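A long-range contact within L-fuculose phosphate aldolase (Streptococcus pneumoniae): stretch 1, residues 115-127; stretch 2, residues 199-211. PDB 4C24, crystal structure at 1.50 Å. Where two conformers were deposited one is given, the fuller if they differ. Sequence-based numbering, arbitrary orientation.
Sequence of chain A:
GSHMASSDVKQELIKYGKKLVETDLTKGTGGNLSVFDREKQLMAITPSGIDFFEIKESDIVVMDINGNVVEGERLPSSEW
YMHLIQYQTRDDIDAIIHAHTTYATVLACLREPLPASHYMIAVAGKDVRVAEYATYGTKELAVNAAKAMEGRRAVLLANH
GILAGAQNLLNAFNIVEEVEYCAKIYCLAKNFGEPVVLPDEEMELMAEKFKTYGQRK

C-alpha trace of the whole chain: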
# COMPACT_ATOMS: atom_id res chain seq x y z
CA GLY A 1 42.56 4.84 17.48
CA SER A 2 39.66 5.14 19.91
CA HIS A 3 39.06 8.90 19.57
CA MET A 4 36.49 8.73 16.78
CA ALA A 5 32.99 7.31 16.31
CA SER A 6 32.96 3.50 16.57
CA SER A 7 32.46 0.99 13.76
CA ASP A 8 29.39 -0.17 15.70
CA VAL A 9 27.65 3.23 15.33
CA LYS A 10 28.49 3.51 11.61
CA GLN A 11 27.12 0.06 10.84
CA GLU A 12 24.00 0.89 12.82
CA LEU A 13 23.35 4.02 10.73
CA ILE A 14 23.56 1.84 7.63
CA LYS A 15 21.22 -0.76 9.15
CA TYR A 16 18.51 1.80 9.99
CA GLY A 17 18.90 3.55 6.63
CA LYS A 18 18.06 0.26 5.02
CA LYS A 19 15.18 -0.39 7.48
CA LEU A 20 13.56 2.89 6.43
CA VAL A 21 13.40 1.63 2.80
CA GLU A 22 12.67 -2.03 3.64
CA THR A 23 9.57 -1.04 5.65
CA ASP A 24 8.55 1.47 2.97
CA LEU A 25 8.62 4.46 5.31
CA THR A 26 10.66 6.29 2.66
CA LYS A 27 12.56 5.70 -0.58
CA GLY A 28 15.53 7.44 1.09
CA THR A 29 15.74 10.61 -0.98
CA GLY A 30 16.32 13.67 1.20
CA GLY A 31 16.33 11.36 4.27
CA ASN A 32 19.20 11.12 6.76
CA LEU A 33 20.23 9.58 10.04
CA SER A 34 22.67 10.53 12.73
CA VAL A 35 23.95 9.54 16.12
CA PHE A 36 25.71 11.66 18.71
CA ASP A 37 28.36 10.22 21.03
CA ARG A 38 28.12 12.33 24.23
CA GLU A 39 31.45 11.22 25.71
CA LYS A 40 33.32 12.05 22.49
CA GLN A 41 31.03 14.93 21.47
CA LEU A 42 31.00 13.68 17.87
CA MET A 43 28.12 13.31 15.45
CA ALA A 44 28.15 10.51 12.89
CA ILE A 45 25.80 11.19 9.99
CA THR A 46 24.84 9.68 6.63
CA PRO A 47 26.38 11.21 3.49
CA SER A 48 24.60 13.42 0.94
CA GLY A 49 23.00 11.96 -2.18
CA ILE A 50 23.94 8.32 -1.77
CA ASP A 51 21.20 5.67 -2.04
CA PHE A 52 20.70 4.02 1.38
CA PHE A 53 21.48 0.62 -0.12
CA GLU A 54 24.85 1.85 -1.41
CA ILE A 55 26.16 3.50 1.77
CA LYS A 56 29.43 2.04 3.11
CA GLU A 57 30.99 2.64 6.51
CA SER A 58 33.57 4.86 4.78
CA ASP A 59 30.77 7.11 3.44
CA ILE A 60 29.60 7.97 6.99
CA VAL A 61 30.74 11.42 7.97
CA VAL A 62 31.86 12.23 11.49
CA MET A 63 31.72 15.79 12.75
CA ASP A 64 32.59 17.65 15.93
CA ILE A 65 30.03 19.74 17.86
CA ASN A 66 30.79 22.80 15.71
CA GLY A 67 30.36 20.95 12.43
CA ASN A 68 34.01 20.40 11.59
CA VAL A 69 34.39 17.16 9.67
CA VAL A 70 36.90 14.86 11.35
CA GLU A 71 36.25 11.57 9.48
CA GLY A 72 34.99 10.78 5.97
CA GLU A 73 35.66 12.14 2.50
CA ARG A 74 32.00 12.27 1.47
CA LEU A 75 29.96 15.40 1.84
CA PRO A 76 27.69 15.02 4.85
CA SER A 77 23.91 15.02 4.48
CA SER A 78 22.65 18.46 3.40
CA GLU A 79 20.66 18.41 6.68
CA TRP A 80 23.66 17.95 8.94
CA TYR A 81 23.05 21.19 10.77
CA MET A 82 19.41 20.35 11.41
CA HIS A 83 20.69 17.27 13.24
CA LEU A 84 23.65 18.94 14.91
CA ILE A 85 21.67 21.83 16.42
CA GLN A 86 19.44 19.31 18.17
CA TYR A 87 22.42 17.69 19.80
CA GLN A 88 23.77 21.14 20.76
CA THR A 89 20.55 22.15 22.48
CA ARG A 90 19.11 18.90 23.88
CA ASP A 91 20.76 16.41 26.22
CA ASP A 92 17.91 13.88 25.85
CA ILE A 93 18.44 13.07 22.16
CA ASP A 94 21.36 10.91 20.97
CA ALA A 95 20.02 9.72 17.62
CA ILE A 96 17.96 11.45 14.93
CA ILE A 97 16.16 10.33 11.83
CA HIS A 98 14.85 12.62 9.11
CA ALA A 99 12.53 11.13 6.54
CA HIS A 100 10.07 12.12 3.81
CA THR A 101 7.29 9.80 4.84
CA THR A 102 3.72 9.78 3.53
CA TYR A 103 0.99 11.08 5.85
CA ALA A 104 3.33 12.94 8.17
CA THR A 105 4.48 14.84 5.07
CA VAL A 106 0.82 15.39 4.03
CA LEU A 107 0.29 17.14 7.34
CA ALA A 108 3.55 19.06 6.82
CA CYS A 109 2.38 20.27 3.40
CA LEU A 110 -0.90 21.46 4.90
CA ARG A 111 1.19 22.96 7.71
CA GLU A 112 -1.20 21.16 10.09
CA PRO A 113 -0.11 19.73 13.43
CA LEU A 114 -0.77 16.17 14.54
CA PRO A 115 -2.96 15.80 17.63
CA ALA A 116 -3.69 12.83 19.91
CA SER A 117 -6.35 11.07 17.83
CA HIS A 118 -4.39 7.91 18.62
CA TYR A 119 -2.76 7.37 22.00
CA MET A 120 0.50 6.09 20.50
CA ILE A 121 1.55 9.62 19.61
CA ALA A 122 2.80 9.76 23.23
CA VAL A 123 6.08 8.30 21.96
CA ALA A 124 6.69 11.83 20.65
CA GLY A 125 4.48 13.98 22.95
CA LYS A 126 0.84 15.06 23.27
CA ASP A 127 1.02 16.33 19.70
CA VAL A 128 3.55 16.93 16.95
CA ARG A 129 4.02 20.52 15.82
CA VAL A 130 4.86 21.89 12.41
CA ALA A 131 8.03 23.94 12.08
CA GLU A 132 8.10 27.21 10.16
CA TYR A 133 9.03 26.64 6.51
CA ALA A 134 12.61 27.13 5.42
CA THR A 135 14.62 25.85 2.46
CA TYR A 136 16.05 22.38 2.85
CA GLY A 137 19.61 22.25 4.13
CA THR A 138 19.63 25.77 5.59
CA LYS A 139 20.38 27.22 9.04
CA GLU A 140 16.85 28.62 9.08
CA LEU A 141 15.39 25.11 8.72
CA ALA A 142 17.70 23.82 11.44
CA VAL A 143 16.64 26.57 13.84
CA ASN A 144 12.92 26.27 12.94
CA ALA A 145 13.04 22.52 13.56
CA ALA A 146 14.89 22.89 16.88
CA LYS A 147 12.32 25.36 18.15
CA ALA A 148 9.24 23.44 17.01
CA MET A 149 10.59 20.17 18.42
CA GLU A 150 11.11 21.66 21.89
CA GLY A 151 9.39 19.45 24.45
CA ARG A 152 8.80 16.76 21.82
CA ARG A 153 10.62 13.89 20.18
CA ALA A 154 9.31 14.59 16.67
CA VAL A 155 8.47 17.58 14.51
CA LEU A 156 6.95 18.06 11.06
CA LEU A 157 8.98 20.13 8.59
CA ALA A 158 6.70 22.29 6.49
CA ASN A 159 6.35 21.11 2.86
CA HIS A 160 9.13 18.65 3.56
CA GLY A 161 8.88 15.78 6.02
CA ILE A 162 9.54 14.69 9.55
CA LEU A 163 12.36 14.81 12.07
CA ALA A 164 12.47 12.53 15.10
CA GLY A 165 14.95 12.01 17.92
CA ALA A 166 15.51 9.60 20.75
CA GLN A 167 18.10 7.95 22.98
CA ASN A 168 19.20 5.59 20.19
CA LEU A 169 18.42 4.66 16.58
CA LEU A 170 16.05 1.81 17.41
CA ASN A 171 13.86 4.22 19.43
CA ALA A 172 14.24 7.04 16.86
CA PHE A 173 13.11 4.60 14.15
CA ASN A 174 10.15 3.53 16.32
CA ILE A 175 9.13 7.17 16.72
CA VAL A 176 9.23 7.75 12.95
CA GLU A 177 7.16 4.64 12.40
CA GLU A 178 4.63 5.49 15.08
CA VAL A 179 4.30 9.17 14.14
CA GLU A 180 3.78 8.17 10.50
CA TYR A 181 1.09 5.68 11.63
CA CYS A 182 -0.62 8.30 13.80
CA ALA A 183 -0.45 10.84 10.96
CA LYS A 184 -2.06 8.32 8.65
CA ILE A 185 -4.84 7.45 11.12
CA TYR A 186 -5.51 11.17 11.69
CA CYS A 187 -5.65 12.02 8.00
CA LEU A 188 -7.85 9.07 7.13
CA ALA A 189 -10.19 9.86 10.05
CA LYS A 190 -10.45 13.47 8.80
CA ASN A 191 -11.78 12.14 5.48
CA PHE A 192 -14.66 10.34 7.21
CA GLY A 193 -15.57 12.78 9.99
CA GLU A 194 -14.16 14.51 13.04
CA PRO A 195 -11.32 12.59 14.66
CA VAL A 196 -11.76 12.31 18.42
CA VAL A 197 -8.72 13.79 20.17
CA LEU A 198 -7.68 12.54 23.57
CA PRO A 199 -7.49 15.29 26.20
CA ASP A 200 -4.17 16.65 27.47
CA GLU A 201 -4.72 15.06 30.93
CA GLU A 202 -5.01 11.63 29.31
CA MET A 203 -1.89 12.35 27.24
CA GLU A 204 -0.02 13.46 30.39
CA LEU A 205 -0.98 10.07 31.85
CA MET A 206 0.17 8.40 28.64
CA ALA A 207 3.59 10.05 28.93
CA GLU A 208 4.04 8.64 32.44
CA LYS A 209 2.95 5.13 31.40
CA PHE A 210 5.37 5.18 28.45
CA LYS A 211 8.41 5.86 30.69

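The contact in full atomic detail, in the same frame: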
# COMPACT_ATOMS: atom_id res chain seq x y z
N PRO A 115 -2.50 15.94 16.26
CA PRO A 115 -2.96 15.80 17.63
C PRO A 115 -3.12 14.35 18.06
O PRO A 115 -2.88 13.45 17.25
CB PRO A 115 -4.34 16.48 17.59
CG PRO A 115 -4.83 16.16 16.22
CD PRO A 115 -3.62 15.99 15.31
N ALA A 116 -3.54 14.15 19.31
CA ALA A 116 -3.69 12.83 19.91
C ALA A 116 -4.99 12.12 19.55
O ALA A 116 -5.76 11.71 20.44
CB ALA A 116 -3.57 12.93 21.42
N SER A 117 -5.23 11.91 18.25
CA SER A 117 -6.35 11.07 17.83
C SER A 117 -6.07 9.60 18.11
O SER A 117 -6.99 8.83 18.24
CB SER A 117 -6.72 11.30 16.35
OG SER A 117 -5.58 11.38 15.51
N HIS A 118 -4.79 9.24 18.16
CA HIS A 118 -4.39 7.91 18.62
C HIS A 118 -3.42 8.06 19.76
O HIS A 118 -2.52 8.92 19.71
CB HIS A 118 -3.73 7.14 17.49
CG HIS A 118 -3.62 5.68 17.77
ND1 HIS A 118 -2.66 5.16 18.61
CD2 HIS A 118 -4.40 4.64 17.38
CE1 HIS A 118 -2.83 3.85 18.70
NE2 HIS A 118 -3.88 3.51 17.97
N TYR A 119 -3.59 7.24 20.80
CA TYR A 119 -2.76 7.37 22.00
C TYR A 119 -1.26 7.15 21.79
O TYR A 119 -0.45 7.64 22.57
CB TYR A 119 -3.27 6.50 23.14
CG TYR A 119 -2.85 5.06 23.08
CD1 TYR A 119 -1.66 4.68 23.66
CD2 TYR A 119 -3.63 4.10 22.43
CE1 TYR A 119 -1.24 3.36 23.61
CE2 TYR A 119 -3.20 2.78 22.38
CZ TYR A 119 -2.01 2.43 22.98
OH TYR A 119 -1.59 1.12 22.92
N MET A 120 -0.91 6.42 20.73
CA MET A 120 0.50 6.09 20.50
C MET A 120 1.38 7.28 20.17
O MET A 120 2.62 7.21 20.17
CB MET A 120 0.64 5.02 19.42
CG MET A 120 0.30 3.64 19.93
SD MET A 120 1.38 3.05 21.25
CE MET A 120 2.99 3.33 20.54
N ILE A 121 0.77 8.43 19.88
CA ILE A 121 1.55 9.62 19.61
C ILE A 121 2.39 9.99 20.83
O ILE A 121 3.33 10.74 20.71
CB ILE A 121 0.68 10.80 19.11
CG1 ILE A 121 1.55 11.82 18.37
CG2 ILE A 121 -0.19 11.41 20.22
CD1 ILE A 121 2.41 11.21 17.28
N ALA A 122 2.02 9.50 22.02
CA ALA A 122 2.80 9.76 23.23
C ALA A 122 4.28 9.34 23.17
O ALA A 122 5.08 9.80 23.97
CB ALA A 122 2.14 9.15 24.44
N VAL A 123 4.64 8.52 22.19
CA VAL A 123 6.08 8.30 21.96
C VAL A 123 6.82 9.60 21.58
O VAL A 123 8.01 9.73 21.81
CB VAL A 123 6.37 7.20 20.93
CG1 VAL A 123 5.78 5.88 21.38
CG2 VAL A 123 5.91 7.60 19.52
N ALA A 124 6.10 10.56 21.00
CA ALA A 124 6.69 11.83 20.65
C ALA A 124 6.26 12.98 21.57
O ALA A 124 7.04 13.88 21.82
CB ALA A 124 6.38 12.15 19.21
N GLY A 125 5.03 12.92 22.08
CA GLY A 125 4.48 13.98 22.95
C GLY A 125 2.97 14.01 22.83
O GLY A 125 2.38 13.11 22.24
N LYS A 126 2.32 15.02 23.39
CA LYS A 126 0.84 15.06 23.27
C LYS A 126 0.37 15.38 21.86
O LYS A 126 -0.77 15.09 21.49
CB LYS A 126 0.20 16.01 24.29
CG LYS A 126 0.50 17.48 24.04
CD LYS A 126 -0.30 18.39 24.96
CE LYS A 126 -0.07 19.82 24.55
NZ LYS A 126 -0.73 20.74 25.54
N ASP A 127 1.25 16.02 21.10
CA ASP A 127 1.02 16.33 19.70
C ASP A 127 2.36 16.51 19.04
O ASP A 127 3.39 16.52 19.72
CB ASP A 127 0.13 17.60 19.53
CG ASP A 127 0.67 18.82 20.25
OD1 ASP A 127 1.89 18.93 20.49
OD2 ASP A 127 -0.15 19.72 20.61
N PRO A 199 -7.82 14.03 25.51
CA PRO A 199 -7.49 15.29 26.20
C PRO A 199 -6.06 15.30 26.75
O PRO A 199 -5.46 14.23 26.95
CB PRO A 199 -8.51 15.36 27.34
CG PRO A 199 -9.03 13.98 27.52
CD PRO A 199 -8.83 13.23 26.22
N ASP A 200 -5.53 16.50 26.98
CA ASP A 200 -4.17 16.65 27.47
C ASP A 200 -3.91 15.85 28.75
O ASP A 200 -2.82 15.28 28.90
CB ASP A 200 -3.84 18.13 27.70
CG ASP A 200 -3.61 18.90 26.41
OD1 ASP A 200 -3.74 18.32 25.31
OD2 ASP A 200 -3.30 20.12 26.50
N GLU A 201 -4.88 15.81 29.67
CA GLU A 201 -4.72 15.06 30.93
C GLU A 201 -4.45 13.59 30.64
O GLU A 201 -3.60 12.96 31.28
CB GLU A 201 -5.96 15.20 31.81
CG GLU A 201 -5.82 14.47 33.14
CD GLU A 201 -6.80 14.92 34.21
OE1 GLU A 201 -7.62 15.84 33.95
OE2 GLU A 201 -6.76 14.36 35.32
N GLU A 202 -5.19 13.03 29.68
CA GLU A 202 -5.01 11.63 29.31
C GLU A 202 -3.64 11.47 28.67
O GLU A 202 -2.96 10.47 28.94
CB GLU A 202 -6.12 11.17 28.37
CG GLU A 202 -6.01 9.71 27.93
CD GLU A 202 -6.26 8.69 29.03
OE1 GLU A 202 -6.57 9.08 30.18
OE2 GLU A 202 -6.14 7.48 28.72
N MET A 203 -3.23 12.43 27.85
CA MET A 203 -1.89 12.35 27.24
C MET A 203 -0.76 12.52 28.25
O MET A 203 0.30 11.90 28.10
CB MET A 203 -1.76 13.29 26.04
CG MET A 203 -2.71 12.92 24.90
SD MET A 203 -2.71 11.16 24.46
CE MET A 203 -1.06 10.99 23.80
N GLU A 204 -0.98 13.32 29.29
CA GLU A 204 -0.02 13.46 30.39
C GLU A 204 0.15 12.11 31.09
O GLU A 204 1.27 11.68 31.41
CB GLU A 204 -0.51 14.51 31.39
N LEU A 205 -0.98 11.42 31.29
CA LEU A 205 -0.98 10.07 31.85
C LEU A 205 -0.24 9.11 30.93
O LEU A 205 0.56 8.30 31.38
CB LEU A 205 -2.42 9.61 32.12
CG LEU A 205 -2.76 8.19 32.58
CD1 LEU A 205 -1.88 7.71 33.73
CD2 LEU A 205 -4.22 8.16 32.99
N MET A 206 -0.48 9.24 29.63
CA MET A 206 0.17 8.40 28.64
C MET A 206 1.69 8.54 28.70
O MET A 206 2.41 7.53 28.62
CB MET A 206 -0.36 8.75 27.25
CG MET A 206 -0.52 7.53 26.33
SD MET A 206 -1.72 6.34 26.96
CE MET A 206 -3.22 7.33 26.89
N ALA A 207 2.16 9.78 28.85
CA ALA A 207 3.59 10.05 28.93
C ALA A 207 4.21 9.29 30.10
O ALA A 207 5.29 8.72 29.96
CB ALA A 207 3.88 11.54 29.07
N GLU A 208 3.51 9.28 31.23
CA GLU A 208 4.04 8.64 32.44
C GLU A 208 4.04 7.12 32.31
O GLU A 208 4.98 6.47 32.77
CB GLU A 208 3.30 9.14 33.68
CG GLU A 208 3.19 10.66 33.68
CD GLU A 208 3.04 11.29 35.05
OE1 GLU A 208 2.03 11.02 35.73
OE2 GLU A 208 3.94 12.08 35.42
N LYS A 209 3.02 6.57 31.66
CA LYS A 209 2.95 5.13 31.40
C LYS A 209 4.03 4.66 30.45
O LYS A 209 4.53 3.54 30.59
CB LYS A 209 1.58 4.75 30.85
CG LYS A 209 0.46 4.96 31.86
CD LYS A 209 -0.85 4.42 31.33
CE LYS A 209 -0.99 2.94 31.64
NZ LYS A 209 -1.42 2.74 33.05
N PHE A 210 4.40 5.52 29.50
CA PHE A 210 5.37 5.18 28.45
C PHE A 210 6.82 5.14 28.95
O PHE A 210 7.67 4.50 28.33
CB PHE A 210 5.20 6.13 27.26
CG PHE A 210 4.14 5.70 26.27
CD1 PHE A 210 3.08 4.86 26.64
CD2 PHE A 210 4.20 6.14 24.96
CE1 PHE A 210 2.11 4.48 25.71
CE2 PHE A 210 3.23 5.76 24.03
CZ PHE A 210 2.18 4.94 24.40
N LYS A 211 7.07 5.82 30.07
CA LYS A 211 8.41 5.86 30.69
C LYS A 211 8.89 4.49 31.16
O LYS A 211 8.11 3.55 31.30
CB LYS A 211 8.42 6.85 31.86
CG LYS A 211 8.35 8.31 31.45
CD LYS A 211 8.24 9.23 32.64
CE LYS A 211 7.98 10.66 32.19
NZ LYS A 211 7.89 11.62 33.33

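Stretch 1 packs a loop and a short 3-10 segment (119-123) against one helix of stretch 2, burying 516 Å² summed over both sides. The three helical residues whose CA-to-CB bonds point toward stretch 1, Met203, Met206 and Phe210, recur at intervals of three and four, as expected for one face of a helix.

Ala116 opens the contact: its CB lies 3.6 Å from CG of Met203, an apolar approach. His118 does not touch the helix but helps to shape the turn that does, since its ND1 accepts a hydrogen bond from N of Met120 at 3.0 Å and 166°.

Tyr119 meets three helical residues. Its carbonyl O is 3.6 Å from CE of Met203, yet that oxygen already accepts a hydrogen bond from N of Ala122 (3.1 Å). Its ring meets Phe210 edge to edge, CE1 to CZ at 3.8 Å, each atom near the plane of the other ring, which excludes a stack. SD of Met206 lies 3.7 Å from CD1 of Tyr119, approaching obliquely, 58° off the ring normal. Met120 starts away from the helix, but its m, m, m side chain brings SD within 3.8 Å of CZ of Phe210, again obliquely.

Ile121 adds CG2 at 3.7 Å from CE of Met203. Ala122 is the hub: its CB lies 3.7 Å from Met203 CE, 3.6 Å from Met206 CG and 3.6 Å from Phe210 CE2. The CA atoms of Ala122 and Ala207 are 5.8 Å apart, and those of Lys126 and Met203 5.5 Å. Val123 CG1 then reaches CE2 of Phe210 at 3.7 Å.

Lys126 closes the contact with its one polar link. Its extended side chain (t from chi2 to chi4) carries NZ to 2.8 Å from OD2 of Asp200, a hydrogen-bonded salt bridge, while its CB packs 3.8 Å from CB of Met203.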